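Mandelate racemase/muconate lactonizing enzyme family protein (Azoarcus sp., PDB 2QDE) is of unknown function but belongs to the enolase superfamily, pairing an N-terminal capping domain with a TIM-barrel-type domain that holds a barium ion. Local coordinates at residues N348-E353 with Y358-P363; A309-A314 with P363-E368; P122-Q125 with G129-I132; E159-V164 with D334-R339; V107-H112 with K270-G275. All coordinates share one frame; numbering follows the deposited sequence.

Contact 1 of 5, residues N348-E353 with Y358-P363; sequences NVPRFE and YPNDGP
The guanidinium of R351 lies flat over one face of the Y358 ring, the two centres 3.7 Å apart and their planes inclined by 17°. CZ of R351 stands 12° off the ring normal, which identifies the pair as a cation-pi stack. Both terminal nitrogens share in it: NH2 of R351 is 3.5 Å from CE1 of Y358, and NH1 of R351 is 3.5 Å from CE2 of Y358. R351 reaches this place because CG is anti to the backbone N (chi1 -179°) and the chain then bends at chi3, bringing the charged end over the tyrosine.

The backbones below the stack are tied directly as well, N of Y358 donating to O of R351 over 2.9 Å. A water adds a second link, accepting from N of R351 and donating to O of Y358 at 2.7 Å. Farther along, CB of P350 rests 3.9 Å from O of Y358.

In the next shell, NH1 of R351 forms a salt bridge with OE1 of E353 at 2.7 Å, meeting the carboxylate from above its plane. The hydroxyl of Y358 is hydrogen-bonded to R134, so the ring is held at its far end, while N348 turns its amide to the backbone of G366 and E368. Strands 351-353 and 356-358 belong to the same mixed sheet and are joined by a short turn.

The chemistry implies that the R351 charge, on the protein surface, is divided between an aromatic face and a carboxylate, an arrangement that probably steadies the cation and limits rotation of its flat group.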
# COMPACT_ATOMS: atom_id res chain seq x y z
N ASN A 348 -53.35 -6.69 10.24
CA ASN A 348 -52.80 -8.03 10.05
C ASN A 348 -51.27 -8.06 10.15
O ASN A 348 -50.57 -8.20 9.15
CB ASN A 348 -53.26 -8.57 8.69
CG ASN A 348 -52.81 -7.70 7.53
OD1 ASN A 348 -52.69 -6.48 7.65
ND2 ASN A 348 -52.57 -8.33 6.39
N VAL A 349 -50.78 -7.93 11.38
CA VAL A 349 -49.35 -7.93 11.65
C VAL A 349 -48.68 -9.20 11.13
O VAL A 349 -49.23 -10.30 11.27
CB VAL A 349 -49.09 -7.84 13.17
CG1 VAL A 349 -47.60 -7.68 13.45
CG2 VAL A 349 -49.86 -6.67 13.77
N PRO A 350 -47.50 -9.08 10.49
CA PRO A 350 -46.83 -10.28 9.98
C PRO A 350 -46.66 -11.29 11.11
O PRO A 350 -46.44 -10.91 12.27
CB PRO A 350 -45.50 -9.74 9.47
CG PRO A 350 -45.89 -8.38 8.95
CD PRO A 350 -46.81 -7.86 10.04
N ARG A 351 -46.76 -12.57 10.78
CA ARG A 351 -46.65 -13.63 11.77
C ARG A 351 -45.27 -13.85 12.40
O ARG A 351 -44.30 -14.18 11.71
CB ARG A 351 -47.17 -14.94 11.18
CG ARG A 351 -47.12 -16.12 12.14
CD ARG A 351 -48.21 -17.13 11.82
NE ARG A 351 -47.90 -18.00 10.68
CZ ARG A 351 -47.26 -19.16 10.78
NH1 ARG A 351 -46.86 -19.60 11.97
NH2 ARG A 351 -47.05 -19.90 9.70
N PHE A 352 -45.21 -13.67 13.71
CA PHE A 352 -44.00 -13.88 14.49
C PHE A 352 -44.38 -15.06 15.39
O PHE A 352 -45.21 -14.91 16.28
CB PHE A 352 -43.69 -12.68 15.37
CG PHE A 352 -43.15 -11.49 14.63
CD1 PHE A 352 -41.78 -11.38 14.38
CD2 PHE A 352 -44.00 -10.48 14.20
CE1 PHE A 352 -41.27 -10.27 13.71
CE2 PHE A 352 -43.50 -9.36 13.53
CZ PHE A 352 -42.13 -9.25 13.29
N GLU A 353 -43.77 -16.22 15.15
CA GLU A 353 -44.09 -17.40 15.93
C GLU A 353 -42.91 -18.36 16.07
O GLU A 353 -42.21 -18.62 15.09
CB GLU A 353 -45.27 -18.13 15.28
CG GLU A 353 -45.87 -19.24 16.13
CD GLU A 353 -46.84 -20.09 15.34
OE1 GLU A 353 -47.64 -19.53 14.56
OE2 GLU A 353 -46.80 -21.34 15.49
N TYR A 358 -42.69 -14.70 9.37
CA TYR A 358 -43.25 -15.14 8.10
C TYR A 358 -43.78 -13.92 7.37
O TYR A 358 -44.55 -13.14 7.93
CB TYR A 358 -44.42 -16.10 8.31
CG TYR A 358 -44.07 -17.38 9.02
CD1 TYR A 358 -43.91 -18.57 8.30
CD2 TYR A 358 -43.92 -17.42 10.41
CE1 TYR A 358 -43.61 -19.77 8.96
CE2 TYR A 358 -43.63 -18.60 11.07
CZ TYR A 358 -43.47 -19.77 10.35
OH TYR A 358 -43.16 -20.93 11.02
N PRO A 359 -43.41 -13.75 6.09
CA PRO A 359 -43.90 -12.59 5.35
C PRO A 359 -45.37 -12.79 4.95
O PRO A 359 -45.78 -13.90 4.61
CB PRO A 359 -42.99 -12.56 4.13
CG PRO A 359 -42.77 -14.02 3.86
CD PRO A 359 -42.51 -14.57 5.26
N ASN A 360 -46.16 -11.72 5.01
CA ASN A 360 -47.56 -11.83 4.61
C ASN A 360 -47.55 -12.12 3.11
O ASN A 360 -46.58 -11.79 2.42
CB ASN A 360 -48.32 -10.52 4.89
CG ASN A 360 -48.72 -10.38 6.36
OD1 ASN A 360 -49.11 -9.30 6.81
ND2 ASN A 360 -48.63 -11.47 7.11
N ASP A 361 -48.61 -12.74 2.60
CA ASP A 361 -48.63 -13.07 1.18
C ASP A 361 -49.61 -12.25 0.35
O ASP A 361 -49.84 -12.54 -0.81
CB ASP A 361 -48.90 -14.56 1.01
CG ASP A 361 -47.80 -15.42 1.62
OD1 ASP A 361 -46.63 -15.31 1.17
OD2 ASP A 361 -48.10 -16.19 2.56
N GLY A 362 -50.18 -11.22 0.96
CA GLY A 362 -51.11 -10.38 0.23
C GLY A 362 -50.37 -9.52 -0.79
O GLY A 362 -49.13 -9.47 -0.79
N PRO A 363 -51.10 -8.81 -1.67
CA PRO A 363 -50.48 -7.95 -2.68
C PRO A 363 -49.72 -6.80 -2.04
O PRO A 363 -50.12 -6.29 -0.99
CB PRO A 363 -51.68 -7.46 -3.49
CG PRO A 363 -52.75 -8.52 -3.25
CD PRO A 363 -52.57 -8.80 -1.79
O HOH W 1 -47.24 -13.47 8.11
O HOH W 2 -43.07 -20.86 13.43

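Contact 2 of 5, residues A309-A314 with P363-E368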
# COMPACT_ATOMS: atom_id res chain seq x y z
N ALA A 309 -38.84 -5.03 5.22
CA ALA A 309 -37.74 -5.91 5.61
C ALA A 309 -38.16 -7.38 5.54
O ALA A 309 -37.39 -8.23 5.10
CB ALA A 309 -37.27 -5.55 7.02
N ALA A 310 -39.38 -7.69 5.97
CA ALA A 310 -39.86 -9.07 5.94
C ALA A 310 -39.81 -9.61 4.52
O ALA A 310 -39.35 -10.73 4.28
CB ALA A 310 -41.27 -9.17 6.50
N HIS A 311 -40.27 -8.81 3.56
CA HIS A 311 -40.26 -9.22 2.16
C HIS A 311 -38.83 -9.39 1.63
O HIS A 311 -38.51 -10.37 0.94
CB HIS A 311 -41.02 -8.20 1.32
CG HIS A 311 -42.51 -8.29 1.46
ND1 HIS A 311 -43.26 -9.25 0.81
CD2 HIS A 311 -43.38 -7.56 2.19
CE1 HIS A 311 -44.53 -9.10 1.14
NE2 HIS A 311 -44.64 -8.08 1.98
N LEU A 312 -37.97 -8.43 1.97
CA LEU A 312 -36.57 -8.46 1.55
C LEU A 312 -35.80 -9.63 2.17
O LEU A 312 -35.02 -10.28 1.48
CB LEU A 312 -35.89 -7.14 1.93
CG LEU A 312 -34.40 -7.04 1.58
CD1 LEU A 312 -34.26 -6.90 0.07
CD2 LEU A 312 -33.76 -5.86 2.30
N LEU A 313 -36.01 -9.88 3.46
CA LEU A 313 -35.30 -10.97 4.13
C LEU A 313 -35.69 -12.35 3.63
O LEU A 313 -34.91 -13.30 3.75
CB LEU A 313 -35.53 -10.91 5.65
CG LEU A 313 -35.07 -9.63 6.37
CD1 LEU A 313 -35.27 -9.79 7.87
CD2 LEU A 313 -33.62 -9.35 6.06
N ALA A 314 -36.89 -12.47 3.07
CA ALA A 314 -37.34 -13.76 2.56
C ALA A 314 -36.97 -13.94 1.09
O ALA A 314 -36.89 -15.06 0.60
CB ALA A 314 -38.84 -13.89 2.73
N PRO A 363 -51.10 -8.81 -1.67
CA PRO A 363 -50.48 -7.95 -2.68
C PRO A 363 -49.72 -6.80 -2.04
O PRO A 363 -50.12 -6.29 -0.99
CB PRO A 363 -51.68 -7.46 -3.49
CG PRO A 363 -52.75 -8.52 -3.25
CD PRO A 363 -52.57 -8.80 -1.79
N GLY A 364 -48.63 -6.37 -2.69
CA GLY A 364 -47.83 -5.28 -2.15
C GLY A 364 -47.16 -5.70 -0.85
O GLY A 364 -46.69 -6.83 -0.73
N LEU A 365 -47.13 -4.81 0.14
CA LEU A 365 -46.51 -5.15 1.42
C LEU A 365 -47.43 -6.07 2.22
O LEU A 365 -47.05 -6.57 3.28
CB LEU A 365 -46.21 -3.88 2.23
CG LEU A 365 -45.09 -3.00 1.67
CD1 LEU A 365 -45.08 -1.66 2.38
CD2 LEU A 365 -43.74 -3.71 1.85
N GLY A 366 -48.64 -6.28 1.71
CA GLY A 366 -49.60 -7.15 2.37
C GLY A 366 -50.13 -6.68 3.71
O GLY A 366 -50.42 -7.51 4.58
N ILE A 367 -50.26 -5.37 3.88
CA ILE A 367 -50.75 -4.79 5.13
C ILE A 367 -52.05 -4.00 4.95
O ILE A 367 -52.21 -3.25 3.98
CB ILE A 367 -49.69 -3.85 5.75
CG1 ILE A 367 -48.41 -4.64 6.07
CG2 ILE A 367 -50.25 -3.19 7.01
CD1 ILE A 367 -48.58 -5.70 7.14
N GLU A 368 -52.95 -4.15 5.92
CA GLU A 368 -54.24 -3.45 5.95
C GLU A 368 -54.20 -2.53 7.17
O GLU A 368 -54.11 -3.01 8.30
CB GLU A 368 -55.39 -4.44 6.12
CG GLU A 368 -55.39 -5.58 5.13
CD GLU A 368 -56.12 -5.23 3.86
OE1 GLU A 368 -55.93 -4.10 3.35
OE2 GLU A 368 -56.88 -6.09 3.36
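H311 is the residue of 309-314 that meets loop 363-368, reaching from helix 303-315 to the backbone of G364 and L365. A chi1 of -76° puts the imidazole on the side of the backbone N and points NE2 at the loop. NE2 of H311 donates to O of L365 at 3.1 Å with a nearly straight N-H...O angle of 166°. The acceptor lies in the ring plane, yet the donor sits well above the carbonyl plane, 60° out of it. Alongside, CD2 of H311 touches CD2 of L365 at 3.9 Å, and CE1 of H311 is 3.6 Å from O of G364. Beyond H311 the helix continues to A314, whose backbone pairs with I132.

The loop is fixed by a type II' turn from P363 to G366, closed by G366 N and P363 O at 3.1 Å. L365, buried within this turn, has its backbone N hydrogen-bonded to the side chain of D113. The Y124 ring also meets that of H311.

The directed bond implies a proton on NE2, so a buried polar ring satisfies a turn carbonyl while its carbon edge packs on leucine.

Contact 3 of 5, residues P122-Q125 with G129-I132; sequences PVYQ and GKTI
Y124 and K130 make the close part of this contact, the lysine chain running over one face of the tyrosine ring while P122 CB covers the opposite face. CB of K130 is 4.3 Å from the ring centroid and 26° off its normal, a CH-pi approach. Farther out, the bend at chi3 brings CE of K130 back to 3.5 Å from CZ of Y124. The tyrosine takes the rotamer with CG between the backbone N and the carbonyl carbon (chi1 57°), which stands the ring up beside K130. Both polar ends meet a common partner, D361: the hydroxyl by a hydrogen bond, NZ by a salt bridge. At the base, N of G129 donates to O of Y124 at 2.8 Å, with a bent N-H...O angle of 140°.

The looser side is that of Q125. Its OE1 lies 3.4 Å from CA of G129, and the link onward to K130 runs through a water that donates to OE1 of Q125 at 2.7 Å and accepts from N of K130 at 3.0 Å. NE2 of the same amide makes a weak hydrogen bond to T84 of the second subunit.

The contact folds the chain back just after helix 101-119, round the short helix 123-126, before it enters strand 135-140. Helix 303-315 flanks it, with H311 against P122 and V123 and A315 against Y124.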
# COMPACT_ATOMS: atom_id res chain seq x y z
N PRO A 122 -47.20 -10.02 -4.04
CA PRO A 122 -46.55 -9.57 -2.81
C PRO A 122 -45.21 -8.94 -3.19
O PRO A 122 -44.63 -9.27 -4.23
CB PRO A 122 -46.36 -10.86 -2.02
CG PRO A 122 -47.43 -11.76 -2.54
CD PRO A 122 -47.39 -11.48 -4.02
N VAL A 123 -44.71 -8.04 -2.35
CA VAL A 123 -43.45 -7.39 -2.66
C VAL A 123 -42.28 -8.35 -2.87
O VAL A 123 -41.42 -8.10 -3.72
CB VAL A 123 -43.08 -6.35 -1.58
CG1 VAL A 123 -41.65 -5.89 -1.76
CG2 VAL A 123 -44.03 -5.16 -1.68
N TYR A 124 -42.23 -9.46 -2.13
CA TYR A 124 -41.12 -10.38 -2.30
C TYR A 124 -41.00 -10.90 -3.73
O TYR A 124 -39.91 -11.29 -4.16
CB TYR A 124 -41.17 -11.54 -1.30
CG TYR A 124 -42.43 -12.38 -1.30
CD1 TYR A 124 -42.75 -13.20 -2.38
CD2 TYR A 124 -43.26 -12.39 -0.19
CE1 TYR A 124 -43.89 -14.02 -2.35
CE2 TYR A 124 -44.40 -13.20 -0.14
CZ TYR A 124 -44.71 -14.01 -1.22
OH TYR A 124 -45.83 -14.81 -1.16
N GLN A 125 -42.10 -10.89 -4.47
CA GLN A 125 -42.08 -11.32 -5.86
C GLN A 125 -41.33 -10.29 -6.70
O GLN A 125 -40.75 -10.61 -7.74
CB GLN A 125 -43.50 -11.48 -6.42
CG GLN A 125 -44.30 -12.59 -5.78
CD GLN A 125 -43.71 -13.97 -6.03
OE1 GLN A 125 -42.55 -14.22 -5.72
NE2 GLN A 125 -44.52 -14.87 -6.59
N GLY A 129 -38.49 -13.11 -5.67
CA GLY A 129 -39.22 -14.32 -5.31
C GLY A 129 -38.96 -14.77 -3.88
O GLY A 129 -37.96 -14.39 -3.28
N LYS A 130 -39.86 -15.59 -3.34
CA LYS A 130 -39.71 -16.08 -1.98
C LYS A 130 -38.63 -17.16 -1.89
O LYS A 130 -38.89 -18.34 -2.12
CB LYS A 130 -41.04 -16.64 -1.45
CG LYS A 130 -41.01 -16.94 0.04
CD LYS A 130 -42.25 -17.69 0.53
CE LYS A 130 -43.51 -16.85 0.42
NZ LYS A 130 -44.68 -17.57 1.02
N THR A 131 -37.41 -16.75 -1.54
CA THR A 131 -36.28 -17.67 -1.43
C THR A 131 -36.41 -18.61 -0.23
O THR A 131 -36.06 -19.79 -0.33
CB THR A 131 -34.96 -16.88 -1.36
OG1 THR A 131 -34.74 -16.26 -2.63
CG2 THR A 131 -33.79 -17.80 -1.05
N ILE A 132 -36.88 -18.10 0.90
CA ILE A 132 -37.10 -18.93 2.08
C ILE A 132 -38.51 -18.61 2.56
O ILE A 132 -38.99 -17.49 2.39
CB ILE A 132 -36.06 -18.66 3.20
CG1 ILE A 132 -36.06 -17.18 3.59
CG2 ILE A 132 -34.69 -19.11 2.74
CD1 ILE A 132 -35.18 -16.88 4.77
O HOH W 3 -41.88 -16.75 -5.23

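Contact 4 of 5, residues E159-V164 with D334-R339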
# COMPACT_ATOMS: atom_id res chain seq x y z
N GLU A 159 -38.88 -19.25 23.78
CA GLU A 159 -39.83 -18.98 22.71
C GLU A 159 -39.33 -19.50 21.37
O GLU A 159 -40.13 -19.73 20.45
CB GLU A 159 -40.10 -17.47 22.63
CG GLU A 159 -41.15 -17.05 21.60
CD GLU A 159 -42.47 -17.76 21.78
OE1 GLU A 159 -42.87 -18.02 22.94
OE2 GLU A 159 -43.13 -18.06 20.75
N GLY A 160 -38.02 -19.68 21.24
CA GLY A 160 -37.46 -20.19 20.00
C GLY A 160 -36.46 -19.31 19.26
O GLY A 160 -35.89 -19.71 18.24
N PHE A 161 -36.22 -18.11 19.77
CA PHE A 161 -35.28 -17.21 19.11
C PHE A 161 -33.87 -17.79 19.02
O PHE A 161 -33.43 -18.54 19.89
CB PHE A 161 -35.32 -15.86 19.80
CG PHE A 161 -36.62 -15.13 19.58
CD1 PHE A 161 -37.71 -15.36 20.41
CD2 PHE A 161 -36.77 -14.27 18.48
CE1 PHE A 161 -38.94 -14.75 20.16
CE2 PHE A 161 -38.00 -13.66 18.22
CZ PHE A 161 -39.09 -13.90 19.06
N HIS A 162 -33.18 -17.42 17.95
CA HIS A 162 -31.85 -17.93 17.61
C HIS A 162 -30.61 -17.25 18.18
O HIS A 162 -29.52 -17.82 18.14
CB HIS A 162 -31.78 -18.01 16.09
CG HIS A 162 -32.94 -18.73 15.49
ND1 HIS A 162 -32.91 -20.08 15.20
CD2 HIS A 162 -34.20 -18.32 15.23
CE1 HIS A 162 -34.10 -20.46 14.78
NE2 HIS A 162 -34.90 -19.41 14.79
N PHE A 163 -30.76 -16.04 18.69
CA PHE A 163 -29.64 -15.37 19.32
C PHE A 163 -30.15 -14.33 20.29
O PHE A 163 -31.34 -14.01 20.29
CB PHE A 163 -28.66 -14.77 18.28
CG PHE A 163 -29.23 -13.65 17.45
CD1 PHE A 163 -29.42 -12.38 17.99
CD2 PHE A 163 -29.51 -13.85 16.10
CE1 PHE A 163 -29.87 -11.33 17.20
CE2 PHE A 163 -29.96 -12.81 15.30
CZ PHE A 163 -30.13 -11.55 15.84
N VAL A 164 -29.26 -13.82 21.12
CA VAL A 164 -29.62 -12.81 22.11
C VAL A 164 -28.63 -11.66 22.04
O VAL A 164 -27.43 -11.85 22.21
CB VAL A 164 -29.60 -13.42 23.53
CG1 VAL A 164 -29.77 -12.33 24.57
CG2 VAL A 164 -30.72 -14.46 23.66
N ASP A 334 -44.57 -5.37 23.60
CA ASP A 334 -43.96 -6.14 24.69
C ASP A 334 -44.42 -7.60 24.76
O ASP A 334 -45.04 -8.02 25.73
CB ASP A 334 -44.24 -5.42 26.02
CG ASP A 334 -43.42 -5.98 27.17
OD1 ASP A 334 -42.28 -6.41 26.94
OD2 ASP A 334 -43.92 -5.97 28.31
N CYS A 335 -44.11 -8.38 23.73
CA CYS A 335 -44.46 -9.80 23.68
C CYS A 335 -43.41 -10.53 22.85
O CYS A 335 -42.50 -9.90 22.31
CB CYS A 335 -45.85 -9.99 23.07
SG CYS A 335 -46.10 -9.08 21.54
N LEU A 336 -43.54 -11.85 22.73
CA LEU A 336 -42.55 -12.64 21.99
C LEU A 336 -43.06 -13.26 20.70
O LEU A 336 -42.29 -13.84 19.94
CB LEU A 336 -41.97 -13.72 22.90
CG LEU A 336 -41.23 -13.18 24.12
CD1 LEU A 336 -40.86 -14.30 25.06
CD2 LEU A 336 -39.99 -12.41 23.67
N ASN A 337 -44.36 -13.16 20.47
CA ASN A 337 -44.97 -13.66 19.24
C ASN A 337 -46.12 -12.72 18.89
O ASN A 337 -46.57 -11.94 19.74
CB ASN A 337 -45.45 -15.11 19.39
CG ASN A 337 -46.30 -15.32 20.61
OD1 ASN A 337 -47.39 -14.74 20.72
ND2 ASN A 337 -45.82 -16.13 21.54
N SER A 338 -46.56 -12.77 17.64
CA SER A 338 -47.62 -11.87 17.17
C SER A 338 -49.06 -12.24 17.49
O SER A 338 -49.97 -11.43 17.25
CB SER A 338 -47.48 -11.69 15.66
OG SER A 338 -47.57 -12.94 14.99
N ARG A 339 -49.31 -13.45 17.99
CA ARG A 339 -50.69 -13.80 18.32
C ARG A 339 -51.11 -12.96 19.52
O ARG A 339 -52.29 -12.74 19.76
CB ARG A 339 -50.83 -15.30 18.63
CG ARG A 339 -49.68 -15.90 19.41
CD ARG A 339 -50.04 -17.26 20.01
NE ARG A 339 -50.95 -17.10 21.15
CZ ARG A 339 -51.23 -18.05 22.03
NH1 ARG A 339 -50.67 -19.26 21.92
NH2 ARG A 339 -52.06 -17.80 23.04
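The E159 and L336 side chains run antiparallel alongside one another, CG of E159 3.7 Å from CB of L336. In the glutamate, chi1 of -176° extends the chain away from its own amide N before chi2 folds it, which turns the aliphatic part along the leucine and carries the carboxylate on toward N337.

There the carboxylate and the amide are steeply turned, their planes 61° apart, with the asparagine set roughly perpendicular to the glutamate chain. ND2 of N337 donates to OE2 of E159 over 3.4 Å; the angle at the hydrogen is a straight 165°, but the length makes the bond weak.

F161 presents an edge. Its CZ is 3.3 Å from O of L336, with the oxygen near the ring plane, so the carbonyl meets the rim of the ring and neither of its faces. On the same ring, CE1 of F161 approaches CB of L336 at 4.2 Å. F161 and L336 both pack on V156 of helix 146-159 and on L139 of strand 135-140, which places this apolar side between barrel helix and strand.

The chain geometry around the pair is set by two helix ends: G160 leaves helix 146-159 in a Schellman motif, and D334 closes helix 328-332 in another. The contact thus joins the two loops that follow these helices.

Chemically, the hold is mostly apolar and van der Waals in kind, with a single weak side-chain hydrogen bond at its polar rim; the E159 carboxylate is therefore likely to be only lightly restrained by N337.

Contact 5 of 5, residues V107-H112 with K270-G275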
# COMPACT_ATOMS: atom_id res chain seq x y z
N VAL A 107 -40.40 6.44 0.96
CA VAL A 107 -40.98 6.60 -0.36
C VAL A 107 -40.86 5.28 -1.12
O VAL A 107 -41.82 4.80 -1.73
CB VAL A 107 -40.24 7.71 -1.15
CG1 VAL A 107 -40.71 7.72 -2.61
CG2 VAL A 107 -40.50 9.06 -0.50
N ASP A 108 -39.67 4.69 -1.07
CA ASP A 108 -39.38 3.42 -1.73
C ASP A 108 -40.33 2.32 -1.26
O ASP A 108 -40.82 1.53 -2.08
CB ASP A 108 -37.92 3.03 -1.42
CG ASP A 108 -37.57 1.62 -1.88
OD1 ASP A 108 -36.78 1.47 -2.84
OD2 ASP A 108 -38.09 0.65 -1.29
N PHE A 109 -40.59 2.26 0.04
CA PHE A 109 -41.49 1.25 0.60
C PHE A 109 -42.89 1.36 0.01
O PHE A 109 -43.49 0.35 -0.36
CB PHE A 109 -41.61 1.39 2.13
CG PHE A 109 -40.31 1.21 2.87
CD1 PHE A 109 -39.23 0.54 2.29
CD2 PHE A 109 -40.18 1.70 4.17
CE1 PHE A 109 -38.04 0.36 3.00
CE2 PHE A 109 -38.99 1.53 4.89
CZ PHE A 109 -37.92 0.86 4.30
N ALA A 110 -43.41 2.59 -0.06
CA ALA A 110 -44.75 2.83 -0.59
C ALA A 110 -44.82 2.59 -2.09
O ALA A 110 -45.87 2.22 -2.62
CB ALA A 110 -45.21 4.26 -0.26
N LEU A 111 -43.71 2.79 -2.79
CA LEU A 111 -43.71 2.56 -4.23
C LEU A 111 -43.84 1.06 -4.49
O LEU A 111 -44.64 0.63 -5.33
CB LEU A 111 -42.42 3.11 -4.86
CG LEU A 111 -42.38 4.62 -5.08
CD1 LEU A 111 -40.96 5.07 -5.41
CD2 LEU A 111 -43.34 5.00 -6.21
N HIS A 112 -43.07 0.25 -3.76
CA HIS A 112 -43.13 -1.20 -3.92
C HIS A 112 -44.51 -1.72 -3.55
O HIS A 112 -45.03 -2.64 -4.19
CB HIS A 112 -42.08 -1.90 -3.05
CG HIS A 112 -40.70 -1.88 -3.63
ND1 HIS A 112 -39.85 -0.81 -3.49
CD2 HIS A 112 -40.03 -2.81 -4.36
CE1 HIS A 112 -38.71 -1.07 -4.10
NE2 HIS A 112 -38.79 -2.28 -4.64
N LYS A 270 -30.23 -2.00 7.96
CA LYS A 270 -31.59 -1.56 8.28
C LYS A 270 -32.06 -0.97 6.97
O LYS A 270 -31.33 -0.21 6.33
CB LYS A 270 -31.63 -0.50 9.39
CG LYS A 270 -31.39 -1.04 10.79
CD LYS A 270 -31.80 -0.02 11.85
CE LYS A 270 -31.52 -0.52 13.26
NZ LYS A 270 -30.07 -0.73 13.49
N THR A 271 -33.27 -1.32 6.53
CA THR A 271 -33.78 -0.79 5.28
C THR A 271 -33.81 0.73 5.28
O THR A 271 -33.60 1.35 4.24
CB THR A 271 -35.19 -1.35 4.97
OG1 THR A 271 -36.01 -1.26 6.13
CG2 THR A 271 -35.09 -2.81 4.54
N GLN A 272 -34.04 1.34 6.44
CA GLN A 272 -34.08 2.80 6.51
C GLN A 272 -32.68 3.41 6.43
O GLN A 272 -32.51 4.54 5.97
CB GLN A 272 -34.77 3.25 7.81
CG GLN A 272 -36.26 2.92 7.86
CD GLN A 272 -36.55 1.60 8.55
OE1 GLN A 272 -35.72 0.69 8.56
NE2 GLN A 272 -37.75 1.49 9.12
N LYS A 273 -31.66 2.67 6.86
CA LYS A 273 -30.30 3.17 6.80
C LYS A 273 -29.82 3.11 5.35
O LYS A 273 -29.22 4.06 4.84
CB LYS A 273 -29.38 2.32 7.68
CG LYS A 273 -27.92 2.74 7.65
CD LYS A 273 -27.05 1.85 8.54
CE LYS A 273 -27.12 0.38 8.14
NZ LYS A 273 -26.17 -0.46 8.93
N ALA A 274 -30.10 1.99 4.70
CA ALA A 274 -29.71 1.78 3.31
C ALA A 274 -30.38 2.79 2.39
O ALA A 274 -29.80 3.21 1.39
CB ALA A 274 -30.08 0.36 2.88
N GLY A 275 -31.62 3.16 2.72
CA GLY A 275 -32.34 4.13 1.91
C GLY A 275 -33.51 3.57 1.12
O GLY A 275 -34.02 4.25 0.23
O HOH W 4 -34.36 2.47 -2.54
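Van der Waals packing brings the two helices together at F109 and T271. The tip of the phenyl ring does the touching: CZ of F109 is 3.6 Å from CB of T271 and 3.4 Å from OG1 of T271, the side chains meeting obliquely. With chi1 at -62° the ring leaves helix 101-119 beside the backbone N, and its CZ corner is the part that arrives at T271. At the edge of the same ring, CE2 of F109 lies 4.3 Å from CG of Q272.

Polar links between the segments pass through water. One molecule donates to OD1 of D108 at 2.6 Å and, weakly, to O of G275 at 3.3 Å. The carboxylate of D108 has further partners, the backbone N atoms of L277 and L278 at the start of helix 277-290, so it is buried but well supplied with donors.

Within helix 101-119 the backbone O of D108 accepts ND1 of H112 at 2.9 Å with an angle of 169°, and also N of H112 at 3.1 Å, the two donors arriving from opposite faces of the carbonyl plane. The oxygen lies in the H112 ring plane, and the ND1 bond fixes the imidazole against its own helix. On the other segment, NE2 of Q272 is bonded to O of A50 and to E305.

K273 forms a salt bridge with D246, a ligand of the barium ion. Helix 271-274 follows strand 266-269 directly, and helix 101-119 comes from the N-terminal domain. The packing is thus an interdomain seam of the kind expected in the enolase superfamily, where a capping domain lies against the TIM-barrel-type domain.

Contacts 2 and 5 are buried, contact 1 is at the surface, and contacts 3 and 4 are partly buried. Contacts 1 and 2 both hold the loop after strand 356-358, sharing P363, and helix 303-315, which carries one side of contact 2, also flanks contact 3. L365 of contact 2 packs on the backbone of F109 in contact 5. S338 of contact 4 bonds to F352 of contact 1, while contacts 4 and 5 stay well apart, their centres about 25 Å distant. Chemistry follows place: charge and cation-pi stacking at the surface, one directed imidazole bond and helix packing with a bridging water inside, and mixed apolar and polar contacts in the half-buried pair. Contact 5 joins the N-terminal domain to the barrel domain.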